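Local coordinates for protein choline dehydrogenase and related flavoproteins (Aspergillus oryzae, PDB 3Q9T) that oxidises formate as a flavoprotein oxidase of the glucose-methanol-choline family, with 8-formyl-FAD as its cofactor, at residues T70-D75 and D503-A508; P144-I149 and I157-L162; E161-M166 and V348-L353; F312-K317 and D469-G474; L417-D422 and R465-L470. All coordinates share one frame; numbering follows the deposited sequence.

How the contacts relate
Contacts 4 and 5 are one continuous interface: their centres lie about 7 Å apart, both use helix 454-473, and their strands, 308-316 and 415-423, are antiparallel neighbours in one sheet. Contact 1 reaches the same sheet through strand 506-507 and touches contact 5 where Ala508 CB comes 3.5 Å from Asp422 OD2. Contacts 2 and 3 form a second cluster, centres about 15 Å apart, sharing Glu161 and Leu162. The modified FAD lies nearest contact 1, where the side chain of Thr507 is about 7 Å from it. The side chain of Ile157 in contact 2 is about 10 Å from the cofactor, and that of Leu352 in contact 3 about 11 Å. Contacts 4 and 5 lie away from the annotated sites.

Contact 1: residues T70-D75 and D503-A508; sequences TMVRRD and DRCQTA
Met71 meets the flat peptide joining Gln506 to Thr507, coming to its N-H side but tilted well off the plane, with SD 3.7 Å from Thr507 N. The other flat group, the Gln506 amide, turns away from 70-75: in its own plane NE2 donates to Thr507 O at 3.1 Å, and NE2 also bonds Ala403 O. The thioether gets to the strand because its chain bends at chi2 (-76°) and again at chi3. Beside it Val72 CG1 packs 4.1 Å from Cys505 SG, which projects between its own backbone N and carbonyl carbon (chi1 74°) just past the end of helix 494-504. Thr507 OG1 is engaged elsewhere, by Asp306. At the end of helix 494-504, Asp503 OD2 bonds His407 of the second subunit, so the dimer interface lies close by. With sulfur, methyl and backbone as the touching groups, the 70-75/503-508 junction is held by dispersion and burial, about 7 Å from the flavin cofactor at its Thr507 side chain.

Contact 2: residues P144-I149 and I157-L162; sequences PELEKI and ISHAEL
Ile149 and Ile157 share one conformation: in each, CG1 stands between the backbone N and the carbonyl carbon (chi1 76° and 73°), and the chain then runs out extended. This sends the two CD1 methyls to each other, 3.6 Å apart, with Ile157 CD1 also 3.7 Å from Ile149 CG1 as the side chains cross at a slant. One 3-10 turn earlier, Leu146 faces the same way. Its CD2 sits at the edge of the His159 imidazole, near the ring plane, 3.7 Å from CE1 and 3.9 Å from NE2, the two side chains crossing at about a right angle. The spacing of three residues matches the 3-10 winding, in which Ile149 N bonds Leu146 O at 3.2 Å, so both apolar chains leave from one side of the turn. On the strand, Ile157 points at the 3-10 segment and Ser158 away from it; His159 leaves to the side, and its ring brings CE1 to Leu146. That ring is also stacked with Tyr142. The 3-10 segment connects the parallel neighbours 133-136 and 155-159 and folds back over them: Tyr135 touches both Leu146 and Ile149, and Cys200 of the antiparallel strand 195-204 touches Ile149 and His159.

Contact 3: residues E161-M166 and V348-L353; sequences ELIDEM and VGSGLL
Ile163 points its CB at the 348-353 loop, and the chain that follows goes straight to Ser350. CG1, beside the backbone N (chi1 -58°), lies 3.6 Å from Ser350 OG. CD1, carried further out by an extended chi2, comes to 3.3 Å from Ser350 OG, a close approach for a methyl and a hydroxyl, and the same methyl also reaches Leu352 CD2 at 4.3 Å. The hydroxyl that this methyl touches makes two hydrogen bonds. It accepts from Leu352 N at 3.0 Å, two residues on, which makes an ST turn and fixes the bend of the loop. It also donates to a water 2.7 Å away, and that water in turn donates to Glu161 O at 2.8 Å. A second water spans the loops further out, donating to Glu161 OE2 (2.5 Å) and Gly349 O (2.6 Å); both distances are shorter than usual and should be read with caution. Outside the two loops the Glu161 carboxylate is also bonded by the backbone amides of Arg205 (to OE1) and Gly206 (to OE2), and Ile163 N bonds Glu354. The two loops, which lead into helix 167-179 and strand 353-358, thus meet directly where Ile163 packs on Ser350 and Leu352, and through two waters. The polar link is indirect, and a carboxylate taking bonds from two backbone amides is consistent with a charged Glu161.

Contact 4: residues F312-K317 and D469-G474; sequences FVLRVK and DLLFKG
Leu314 is the main bump of this interface: its forked end pushes into the hollow between Leu471 and Phe472 on helix 454-473. CD1 fits the notch itself, 4.0 Å from Leu471 CD1 and 3.8 Å from Phe472 CE2. The other branch, CD2, meets the same end of the ring, 3.9 Å from CE2 of Phe472 and 4.1 Å from its CZ. The Leu314 and Phe472 side chains come from opposite directions and meet midway, the leucine methyls against the CE2-CZ end of the ring. In return, Leu471 CD1 drops into the gap between Leu314 and Phe312, meeting the Phe312 ring at its edge, 4.2 Å from CZ. Phe312 CG stands between the backbone N and the carbonyl carbon (chi1 70°), which lifts the ring off the strand toward the helix. Tyr468, one turn back, meets both phenylalanine rings and lies nearly parallel to that of Phe472. Helix and strand run almost in the same direction, 12° between the short axes and 11.8 Å apart. Phe312 and Leu314, two apart on one face of the strand, meet the adjacent helix residues Leu471 and Phe472. This is a helix packed nearly along the strands of a beta sheet, consistent with the substrate-binding domain of glucose-methanol-choline oxidoreductases.

Contact 5: residues L417-D422 and R465-L470; sequences LTVVVD and RFSYDL
Ser467 faces Val419 and Val421 where helix 454-473 lies against strand 415-423, a helix-on-sheet layer consistent with the substrate-binding domain of this family. The packing is by van der Waals contact: the small serine presents its OG to a methyl of each valine, with Val419 CG1 4.2 Å away. The two valines are two positions apart on the strand and so project from the same face, while Val420 between them points the opposite way. Phe312 of strand 308-316 touches all three residues, and Leu394 of strand 392-397 also reaches Ser467. The polar part stays within the helix. Ser467 OG sits beside its own backbone N (chi1 -57°), and its hydrogen bond goes to Gly463 O one turn back, so the buried hydroxyl is satisfied although its neighbours on the strand are methyls. Val421 CA and Ser467 CA are 7.9 Å apart, with the short serine side chain between helix and strand. The tightest touch is that of Val421 CG2, 3.8 Å from Ser467 OG.

Contact 1: residues T70-D75 and D503-A508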
# COMPACT_ATOMS: atom_id res chain seq x y z
N THR A 70 -6.87 -0.44 -4.48
CA THR A 70 -5.89 -1.52 -4.42
C THR A 70 -5.41 -1.85 -5.83
O THR A 70 -6.21 -2.23 -6.70
CB THR A 70 -6.49 -2.80 -3.78
OG1 THR A 70 -6.88 -2.52 -2.43
CG2 THR A 70 -5.49 -3.97 -3.81
N MET A 71 -4.11 -1.70 -6.03
CA MET A 71 -3.49 -1.89 -7.34
C MET A 71 -3.22 -3.36 -7.58
O MET A 71 -3.50 -3.90 -8.66
CB MET A 71 -2.18 -1.10 -7.42
CG MET A 71 -2.39 0.42 -7.32
SD MET A 71 -3.05 1.12 -8.87
CE MET A 71 -4.29 2.22 -8.21
N VAL A 72 -2.65 -4.01 -6.58
CA VAL A 72 -2.44 -5.44 -6.64
C VAL A 72 -2.76 -6.10 -5.32
O VAL A 72 -2.51 -5.54 -4.25
CB VAL A 72 -1.04 -5.83 -7.21
CG1 VAL A 72 -0.15 -4.61 -7.38
CG2 VAL A 72 -0.38 -6.91 -6.39
N ARG A 73 -3.36 -7.29 -5.42
CA ARG A 73 -3.72 -8.09 -4.27
C ARG A 73 -3.39 -9.55 -4.59
O ARG A 73 -4.26 -10.30 -5.02
CB ARG A 73 -5.21 -7.94 -3.95
CG ARG A 73 -5.63 -8.65 -2.67
CD ARG A 73 -7.10 -8.38 -2.32
NE ARG A 73 -7.27 -7.05 -1.76
CZ ARG A 73 -8.42 -6.37 -1.79
NH1 ARG A 73 -8.49 -5.15 -1.24
NH2 ARG A 73 -9.50 -6.89 -2.36
N ARG A 74 -2.12 -9.90 -4.44
CA ARG A 74 -1.64 -11.26 -4.60
C ARG A 74 -1.29 -11.76 -3.21
O ARG A 74 -1.19 -10.96 -2.28
CB ARG A 74 -0.38 -11.28 -5.47
CG ARG A 74 -0.59 -10.90 -6.95
CD ARG A 74 0.75 -10.57 -7.62
NE ARG A 74 1.77 -11.59 -7.36
CZ ARG A 74 1.96 -12.67 -8.11
NH1 ARG A 74 1.22 -12.90 -9.19
NH2 ARG A 74 2.92 -13.53 -7.78
N ASP A 75 -1.11 -13.07 -3.06
CA ASP A 75 -0.66 -13.62 -1.78
C ASP A 75 0.74 -13.11 -1.38
O ASP A 75 1.01 -12.90 -0.21
CB ASP A 75 -0.71 -15.16 -1.80
CG ASP A 75 -2.12 -15.72 -1.54
OD1 ASP A 75 -3.05 -14.92 -1.31
OD2 ASP A 75 -2.31 -16.98 -1.56
N ASP A 503 6.05 -3.58 -7.39
CA ASP A 503 6.20 -2.46 -6.48
C ASP A 503 6.19 -1.11 -7.19
O ASP A 503 6.00 -0.07 -6.56
CB ASP A 503 7.46 -2.60 -5.63
CG ASP A 503 7.39 -1.79 -4.36
OD1 ASP A 503 6.33 -1.83 -3.70
OD2 ASP A 503 8.38 -1.10 -4.04
N ARG A 504 6.38 -1.13 -8.50
CA ARG A 504 6.51 0.10 -9.24
C ARG A 504 5.38 0.34 -10.23
O ARG A 504 5.32 1.39 -10.88
CB ARG A 504 7.81 0.08 -10.02
CG ARG A 504 9.02 0.39 -9.21
CD ARG A 504 9.84 1.37 -9.99
NE ARG A 504 11.08 0.77 -10.37
CZ ARG A 504 11.99 1.35 -11.14
NH1 ARG A 504 11.77 2.54 -11.67
NH2 ARG A 504 13.12 0.69 -11.39
N CYS A 505 4.51 -0.66 -10.37
CA CYS A 505 3.45 -0.56 -11.36
C CYS A 505 2.36 0.38 -10.85
O CYS A 505 2.29 0.66 -9.65
CB CYS A 505 2.85 -1.94 -11.63
SG CYS A 505 1.80 -2.54 -10.29
N GLN A 506 1.53 0.86 -11.77
CA GLN A 506 0.37 1.69 -11.41
C GLN A 506 -0.69 1.44 -12.46
O GLN A 506 -0.43 0.79 -13.47
CB GLN A 506 0.73 3.19 -11.42
CG GLN A 506 1.24 3.67 -12.76
CD GLN A 506 1.42 5.17 -12.82
OE1 GLN A 506 2.40 5.72 -12.29
NE2 GLN A 506 0.45 5.85 -13.43
N THR A 507 -1.88 1.98 -12.22
CA THR A 507 -2.91 2.02 -13.25
C THR A 507 -2.41 2.83 -14.44
O THR A 507 -1.76 3.86 -14.26
CB THR A 507 -4.21 2.68 -12.72
OG1 THR A 507 -5.18 2.73 -13.78
CG2 THR A 507 -3.94 4.10 -12.23
N ALA A 508 -2.72 2.38 -15.65
CA ALA A 508 -2.45 3.22 -16.82
C ALA A 508 -3.65 4.14 -17.08
O ALA A 508 -3.73 4.79 -18.12
CB ALA A 508 -2.14 2.36 -18.04

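Contact 2: residues P144-I149 and I157-L162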
# COMPACT_ATOMS: atom_id res chain seq x y z
N PRO A 144 -3.35 12.58 -46.33
CA PRO A 144 -4.72 13.07 -46.38
C PRO A 144 -5.73 11.95 -46.15
O PRO A 144 -6.88 12.24 -45.81
CB PRO A 144 -4.84 13.65 -47.80
CG PRO A 144 -3.69 13.09 -48.58
CD PRO A 144 -2.60 12.81 -47.58
N GLU A 145 -5.33 10.69 -46.31
CA GLU A 145 -6.21 9.57 -45.99
C GLU A 145 -6.68 9.66 -44.53
O GLU A 145 -7.82 9.34 -44.22
CB GLU A 145 -5.50 8.22 -46.22
CG GLU A 145 -5.12 7.94 -47.68
CD GLU A 145 -4.54 6.53 -47.91
OE1 GLU A 145 -5.07 5.54 -47.33
OE2 GLU A 145 -3.55 6.41 -48.67
N LEU A 146 -5.80 10.11 -43.64
CA LEU A 146 -6.07 10.13 -42.21
C LEU A 146 -7.19 11.09 -41.83
O LEU A 146 -7.63 11.13 -40.67
CB LEU A 146 -4.81 10.49 -41.42
CG LEU A 146 -4.00 9.38 -40.76
CD1 LEU A 146 -4.31 7.98 -41.30
CD2 LEU A 146 -2.52 9.69 -40.89
N GLU A 147 -7.68 11.88 -42.78
CA GLU A 147 -8.75 12.79 -42.41
C GLU A 147 -10.07 12.06 -42.16
O GLU A 147 -11.01 12.62 -41.58
CB GLU A 147 -8.87 14.01 -43.35
CG GLU A 147 -9.34 13.74 -44.76
CD GLU A 147 -9.33 15.02 -45.60
OE1 GLU A 147 -10.34 15.77 -45.55
OE2 GLU A 147 -8.30 15.27 -46.28
N LYS A 148 -10.12 10.79 -42.55
CA LYS A 148 -11.29 9.96 -42.28
C LYS A 148 -11.48 9.65 -40.79
O LYS A 148 -12.51 9.07 -40.41
CB LYS A 148 -11.16 8.63 -43.02
CG LYS A 148 -10.11 7.72 -42.39
CD LYS A 148 -9.92 6.46 -43.22
CE LYS A 148 -8.52 5.90 -43.02
NZ LYS A 148 -8.06 5.10 -44.19
N ILE A 149 -10.51 10.00 -39.95
CA ILE A 149 -10.67 9.67 -38.54
C ILE A 149 -11.58 10.65 -37.80
O ILE A 149 -12.06 10.34 -36.72
CB ILE A 149 -9.34 9.45 -37.78
CG1 ILE A 149 -8.62 10.75 -37.48
CG2 ILE A 149 -8.44 8.50 -38.54
CD1 ILE A 149 -7.41 10.53 -36.59
N ILE A 157 -9.64 17.19 -32.83
CA ILE A 157 -8.49 16.31 -32.65
C ILE A 157 -7.48 16.58 -33.75
O ILE A 157 -7.82 16.99 -34.87
CB ILE A 157 -8.88 14.82 -32.78
CG1 ILE A 157 -9.16 14.48 -34.25
CG2 ILE A 157 -10.05 14.49 -31.86
CD1 ILE A 157 -9.12 13.00 -34.56
N SER A 158 -6.22 16.31 -33.43
CA SER A 158 -5.14 16.51 -34.37
C SER A 158 -3.98 15.62 -33.96
O SER A 158 -3.87 15.26 -32.79
CB SER A 158 -4.70 17.98 -34.34
OG SER A 158 -3.54 18.17 -35.12
N HIS A 159 -3.14 15.25 -34.91
CA HIS A 159 -1.83 14.72 -34.56
C HIS A 159 -1.23 15.73 -33.60
O HIS A 159 -1.55 16.92 -33.69
CB HIS A 159 -0.95 14.59 -35.79
CG HIS A 159 -1.28 13.41 -36.64
ND1 HIS A 159 -2.28 13.43 -37.59
CD2 HIS A 159 -0.78 12.15 -36.64
CE1 HIS A 159 -2.36 12.24 -38.16
NE2 HIS A 159 -1.46 11.45 -37.60
N ALA A 160 -0.41 15.25 -32.67
CA ALA A 160 0.23 16.15 -31.71
C ALA A 160 0.78 17.36 -32.45
O ALA A 160 1.40 17.22 -33.51
CB ALA A 160 1.34 15.42 -30.96
N GLU A 161 0.54 18.55 -31.90
CA GLU A 161 1.12 19.78 -32.44
C GLU A 161 2.57 19.79 -31.96
O GLU A 161 2.85 20.14 -30.82
CB GLU A 161 0.31 21.00 -31.96
CG GLU A 161 -1.17 20.88 -32.41
CD GLU A 161 -2.12 21.95 -31.84
OE1 GLU A 161 -3.01 22.41 -32.60
OE2 GLU A 161 -2.00 22.32 -30.65
N LEU A 162 3.47 19.37 -32.85
CA LEU A 162 4.83 19.03 -32.47
C LEU A 162 5.61 20.17 -31.83
O LEU A 162 5.57 21.30 -32.32
CB LEU A 162 5.60 18.46 -33.67
CG LEU A 162 5.03 17.12 -34.12
CD1 LEU A 162 5.67 16.65 -35.43
CD2 LEU A 162 5.18 16.06 -33.01

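Contact 3: residues E161-M166 and V348-L353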
# COMPACT_ATOMS: atom_id res chain seq x y z
N GLU A 161 0.54 18.55 -31.90
CA GLU A 161 1.12 19.78 -32.44
C GLU A 161 2.57 19.79 -31.96
O GLU A 161 2.85 20.14 -30.82
CB GLU A 161 0.31 21.00 -31.96
CG GLU A 161 -1.17 20.88 -32.41
CD GLU A 161 -2.12 21.95 -31.84
OE1 GLU A 161 -3.01 22.41 -32.60
OE2 GLU A 161 -2.00 22.32 -30.65
N LEU A 162 3.47 19.37 -32.85
CA LEU A 162 4.83 19.03 -32.47
C LEU A 162 5.61 20.17 -31.83
O LEU A 162 5.57 21.30 -32.32
CB LEU A 162 5.60 18.46 -33.67
CG LEU A 162 5.03 17.12 -34.12
CD1 LEU A 162 5.67 16.65 -35.43
CD2 LEU A 162 5.18 16.06 -33.01
N ILE A 163 6.31 19.88 -30.74
CA ILE A 163 7.23 20.84 -30.12
C ILE A 163 8.53 20.93 -30.93
O ILE A 163 9.21 19.92 -31.10
CB ILE A 163 7.62 20.38 -28.69
CG1 ILE A 163 6.38 20.22 -27.82
CG2 ILE A 163 8.60 21.38 -28.06
CD1 ILE A 163 6.67 19.68 -26.42
N ASP A 164 8.89 22.13 -31.40
CA ASP A 164 10.09 22.27 -32.24
C ASP A 164 11.39 21.75 -31.61
O ASP A 164 12.14 21.00 -32.24
CB ASP A 164 10.28 23.72 -32.71
CG ASP A 164 9.29 24.12 -33.79
OD1 ASP A 164 9.03 25.33 -33.97
OD2 ASP A 164 8.76 23.22 -34.48
N GLU A 165 11.64 22.14 -30.37
CA GLU A 165 12.83 21.73 -29.63
C GLU A 165 12.93 20.21 -29.47
O GLU A 165 14.03 19.68 -29.28
CB GLU A 165 12.81 22.38 -28.26
CG GLU A 165 13.95 21.97 -27.35
CD GLU A 165 13.97 22.77 -26.05
OE1 GLU A 165 12.99 23.51 -25.80
OE2 GLU A 165 14.96 22.65 -25.29
N MET A 166 11.81 19.50 -29.57
CA MET A 166 11.82 18.04 -29.44
C MET A 166 12.05 17.28 -30.75
O MET A 166 12.08 16.05 -30.75
CB MET A 166 10.53 17.54 -28.79
CG MET A 166 10.42 17.83 -27.30
SD MET A 166 11.78 17.20 -26.29
CE MET A 166 12.76 18.70 -26.08
N VAL A 348 3.66 25.10 -23.87
CA VAL A 348 2.63 25.11 -22.85
C VAL A 348 1.34 24.43 -23.35
O VAL A 348 0.60 23.84 -22.56
CB VAL A 348 2.31 26.51 -22.35
CG1 VAL A 348 1.07 26.50 -21.44
CG2 VAL A 348 3.54 27.13 -21.62
N GLY A 349 1.09 24.49 -24.66
CA GLY A 349 -0.09 23.86 -25.23
C GLY A 349 0.11 22.39 -25.57
O GLY A 349 -0.77 21.76 -26.14
N SER A 350 1.27 21.85 -25.21
CA SER A 350 1.60 20.47 -25.54
C SER A 350 1.14 19.45 -24.48
O SER A 350 1.19 19.71 -23.27
CB SER A 350 3.10 20.34 -25.78
OG SER A 350 3.43 18.99 -26.10
N GLY A 351 0.71 18.28 -24.95
CA GLY A 351 0.42 17.15 -24.08
C GLY A 351 1.63 16.28 -23.80
O GLY A 351 1.52 15.27 -23.09
N LEU A 352 2.78 16.64 -24.38
CA LEU A 352 4.09 16.05 -24.05
C LEU A 352 4.29 14.60 -24.48
O LEU A 352 5.28 13.98 -24.13
CB LEU A 352 4.40 16.18 -22.56
CG LEU A 352 4.11 17.55 -21.95
CD1 LEU A 352 4.30 17.54 -20.42
CD2 LEU A 352 4.97 18.62 -22.61
N LEU A 353 3.35 14.06 -25.25
CA LEU A 353 3.49 12.72 -25.77
C LEU A 353 3.27 12.84 -27.27
O LEU A 353 2.19 13.24 -27.69
CB LEU A 353 2.41 11.83 -25.17
CG LEU A 353 2.64 10.32 -25.02
CD1 LEU A 353 1.31 9.57 -24.88
CD2 LEU A 353 3.51 9.72 -26.12
O HOH W 1 3.11 18.30 -28.74
O HOH W 2 -0.82 21.28 -28.67

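Contact 4: residues F312-K317 and D469-G474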
# COMPACT_ATOMS: atom_id res chain seq x y z
N PHE A 312 9.02 4.17 -16.25
CA PHE A 312 10.38 4.37 -15.78
C PHE A 312 10.98 5.62 -16.40
O PHE A 312 10.66 5.98 -17.54
CB PHE A 312 11.24 3.12 -16.04
CG PHE A 312 11.55 2.87 -17.49
CD1 PHE A 312 12.58 3.55 -18.11
CD2 PHE A 312 10.82 1.94 -18.22
CE1 PHE A 312 12.89 3.30 -19.45
CE2 PHE A 312 11.12 1.69 -19.56
CZ PHE A 312 12.16 2.37 -20.17
N VAL A 313 11.83 6.29 -15.64
CA VAL A 313 12.44 7.55 -16.08
C VAL A 313 13.93 7.41 -16.43
O VAL A 313 14.70 6.80 -15.68
CB VAL A 313 12.30 8.64 -15.02
CG1 VAL A 313 13.18 9.86 -15.37
CG2 VAL A 313 10.83 9.04 -14.85
N LEU A 314 14.33 7.96 -17.57
CA LEU A 314 15.74 8.13 -17.88
C LEU A 314 16.12 9.60 -17.87
O LEU A 314 15.41 10.44 -18.41
CB LEU A 314 16.06 7.56 -19.26
CG LEU A 314 15.72 6.09 -19.48
CD1 LEU A 314 16.17 5.67 -20.89
CD2 LEU A 314 16.40 5.26 -18.40
N ARG A 315 17.26 9.91 -17.27
CA ARG A 315 17.85 11.22 -17.45
C ARG A 315 18.49 11.22 -18.83
O ARG A 315 19.16 10.27 -19.23
CB ARG A 315 18.86 11.56 -16.37
CG ARG A 315 19.55 12.89 -16.58
CD ARG A 315 20.41 13.25 -15.39
NE ARG A 315 21.03 14.56 -15.54
CZ ARG A 315 20.97 15.52 -14.62
NH1 ARG A 315 20.31 15.30 -13.49
NH2 ARG A 315 21.56 16.69 -14.82
N VAL A 316 18.27 12.30 -19.57
CA VAL A 316 18.60 12.31 -20.97
C VAL A 316 19.41 13.57 -21.17
O VAL A 316 19.40 14.43 -20.30
CB VAL A 316 17.29 12.26 -21.77
CG1 VAL A 316 16.92 13.63 -22.29
CG2 VAL A 316 17.37 11.22 -22.86
N LYS A 317 20.16 13.68 -22.26
CA LYS A 317 21.02 14.85 -22.47
C LYS A 317 20.25 16.17 -22.52
O LYS A 317 19.11 16.22 -23.00
CB LYS A 317 21.83 14.70 -23.75
CG LYS A 317 22.92 13.66 -23.65
CD LYS A 317 23.90 13.79 -24.81
CE LYS A 317 24.96 12.69 -24.75
NZ LYS A 317 25.22 12.27 -23.34
N ASP A 469 16.39 -2.01 -24.30
CA ASP A 469 17.13 -2.32 -25.53
C ASP A 469 17.01 -1.19 -26.54
O ASP A 469 18.00 -0.74 -27.12
CB ASP A 469 16.61 -3.60 -26.16
CG ASP A 469 16.98 -4.82 -25.36
OD1 ASP A 469 17.84 -4.69 -24.47
OD2 ASP A 469 16.42 -5.90 -25.63
N LEU A 470 15.78 -0.74 -26.75
CA LEU A 470 15.48 0.27 -27.76
C LEU A 470 16.23 1.56 -27.46
O LEU A 470 16.78 2.20 -28.35
CB LEU A 470 13.96 0.51 -27.73
CG LEU A 470 13.13 1.39 -28.67
CD1 LEU A 470 12.54 2.55 -27.91
CD2 LEU A 470 13.83 1.83 -29.96
N LEU A 471 16.26 1.92 -26.19
CA LEU A 471 16.70 3.25 -25.82
C LEU A 471 18.19 3.27 -25.50
O LEU A 471 18.86 4.28 -25.74
CB LEU A 471 15.86 3.78 -24.66
CG LEU A 471 14.37 4.04 -24.92
CD1 LEU A 471 13.60 4.25 -23.61
CD2 LEU A 471 14.13 5.23 -25.86
N PHE A 472 18.69 2.16 -24.96
CA PHE A 472 20.12 2.04 -24.62
C PHE A 472 20.98 1.49 -25.74
O PHE A 472 22.20 1.59 -25.70
CB PHE A 472 20.34 1.20 -23.35
CG PHE A 472 20.14 1.97 -22.08
CD1 PHE A 472 21.21 2.51 -21.40
CD2 PHE A 472 18.86 2.17 -21.57
CE1 PHE A 472 21.02 3.23 -20.24
CE2 PHE A 472 18.67 2.89 -20.42
CZ PHE A 472 19.75 3.42 -19.75
N LYS A 473 20.35 0.89 -26.74
CA LYS A 473 21.11 0.25 -27.82
C LYS A 473 20.67 0.78 -29.17
O LYS A 473 21.37 0.61 -30.16
CB LYS A 473 20.90 -1.27 -27.83
CG LYS A 473 21.30 -2.00 -26.57
CD LYS A 473 21.02 -3.48 -26.74
CE LYS A 473 21.23 -4.25 -25.47
NZ LYS A 473 20.59 -5.61 -25.54
N GLY A 474 19.49 1.40 -29.23
CA GLY A 474 18.95 1.86 -30.50
C GLY A 474 19.79 2.96 -31.12
O GLY A 474 20.29 3.84 -30.41

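Contact 5: residues L417-D422 and R465-L470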
# COMPACT_ATOMS: atom_id res chain seq x y z
N LEU A 417 13.24 11.61 -19.83
CA LEU A 417 12.21 10.94 -20.60
C LEU A 417 11.44 10.05 -19.63
O LEU A 417 12.03 9.38 -18.80
CB LEU A 417 12.85 10.11 -21.71
CG LEU A 417 12.01 9.01 -22.37
CD1 LEU A 417 10.92 9.57 -23.25
CD2 LEU A 417 12.91 8.08 -23.16
N THR A 418 10.11 10.05 -19.72
CA THR A 418 9.31 9.12 -18.94
C THR A 418 8.66 8.10 -19.88
O THR A 418 7.78 8.45 -20.66
CB THR A 418 8.22 9.83 -18.11
OG1 THR A 418 8.81 10.83 -17.27
CG2 THR A 418 7.44 8.82 -17.26
N VAL A 419 9.10 6.85 -19.81
CA VAL A 419 8.56 5.80 -20.66
C VAL A 419 7.46 5.07 -19.91
O VAL A 419 7.70 4.48 -18.85
CB VAL A 419 9.63 4.74 -21.06
CG1 VAL A 419 9.00 3.62 -21.86
CG2 VAL A 419 10.75 5.38 -21.83
N VAL A 420 6.25 5.10 -20.45
CA VAL A 420 5.15 4.39 -19.82
C VAL A 420 5.01 3.00 -20.48
O VAL A 420 4.62 2.89 -21.65
CB VAL A 420 3.83 5.20 -19.92
CG1 VAL A 420 2.74 4.50 -19.16
CG2 VAL A 420 4.04 6.60 -19.37
N VAL A 421 5.37 1.96 -19.75
CA VAL A 421 5.24 0.60 -20.27
C VAL A 421 3.87 0.04 -19.87
O VAL A 421 3.63 -0.39 -18.73
CB VAL A 421 6.42 -0.31 -19.87
CG1 VAL A 421 6.37 -1.62 -20.61
CG2 VAL A 421 7.73 0.38 -20.19
N ASP A 422 2.95 0.12 -20.82
CA ASP A 422 1.56 -0.20 -20.60
C ASP A 422 1.24 -1.58 -21.18
O ASP A 422 1.25 -1.76 -22.40
CB ASP A 422 0.73 0.89 -21.29
CG ASP A 422 -0.75 0.67 -21.19
OD1 ASP A 422 -1.18 -0.48 -20.92
OD2 ASP A 422 -1.50 1.64 -21.41
N ARG A 465 12.27 -4.70 -20.73
CA ARG A 465 13.53 -5.06 -21.39
C ARG A 465 13.55 -4.55 -22.84
O ARG A 465 14.49 -3.89 -23.26
CB ARG A 465 13.80 -6.56 -21.32
CG ARG A 465 15.27 -6.93 -21.63
CD ARG A 465 15.45 -8.44 -21.76
NE ARG A 465 14.76 -9.15 -20.69
CZ ARG A 465 15.19 -9.22 -19.44
NH1 ARG A 465 16.34 -8.63 -19.09
NH2 ARG A 465 14.48 -9.87 -18.52
N PHE A 466 12.49 -4.84 -23.59
CA PHE A 466 12.36 -4.30 -24.94
C PHE A 466 12.58 -2.79 -24.98
O PHE A 466 13.30 -2.29 -25.84
CB PHE A 466 10.99 -4.65 -25.52
CG PHE A 466 10.65 -3.91 -26.79
CD1 PHE A 466 10.69 -4.56 -28.01
CD2 PHE A 466 10.28 -2.57 -26.75
CE1 PHE A 466 10.37 -3.88 -29.18
CE2 PHE A 466 9.96 -1.88 -27.91
CZ PHE A 466 10.00 -2.54 -29.13
N SER A 467 11.97 -2.05 -24.04
CA SER A 467 12.12 -0.59 -24.02
C SER A 467 13.55 -0.16 -23.74
O SER A 467 14.03 0.82 -24.33
CB SER A 467 11.17 0.07 -23.01
OG SER A 467 9.83 -0.26 -23.28
N TYR A 468 14.22 -0.87 -22.82
CA TYR A 468 15.61 -0.60 -22.47
C TYR A 468 16.56 -0.87 -23.65
O TYR A 468 17.42 -0.03 -23.96
CB TYR A 468 16.01 -1.41 -21.23
CG TYR A 468 15.92 -0.60 -19.96
CD1 TYR A 468 17.07 -0.18 -19.29
CD2 TYR A 468 14.69 -0.19 -19.47
CE1 TYR A 468 16.99 0.59 -18.14
CE2 TYR A 468 14.59 0.59 -18.31
CZ TYR A 468 15.75 0.98 -17.66
OH TYR A 468 15.66 1.74 -16.52
N ASP A 469 16.39 -2.01 -24.30
CA ASP A 469 17.13 -2.32 -25.53
C ASP A 469 17.01 -1.19 -26.54
O ASP A 469 18.00 -0.74 -27.12
CB ASP A 469 16.61 -3.60 -26.16
CG ASP A 469 16.98 -4.82 -25.36
OD1 ASP A 469 17.84 -4.69 -24.47
OD2 ASP A 469 16.42 -5.90 -25.63
N LEU A 470 15.78 -0.74 -26.75
CA LEU A 470 15.48 0.27 -27.76
C LEU A 470 16.23 1.56 -27.46
O LEU A 470 16.78 2.20 -28.35
CB LEU A 470 13.96 0.51 -27.73
CG LEU A 470 13.13 1.39 -28.67
CD1 LEU A 470 12.54 2.55 -27.91
CD2 LEU A 470 13.83 1.83 -29.96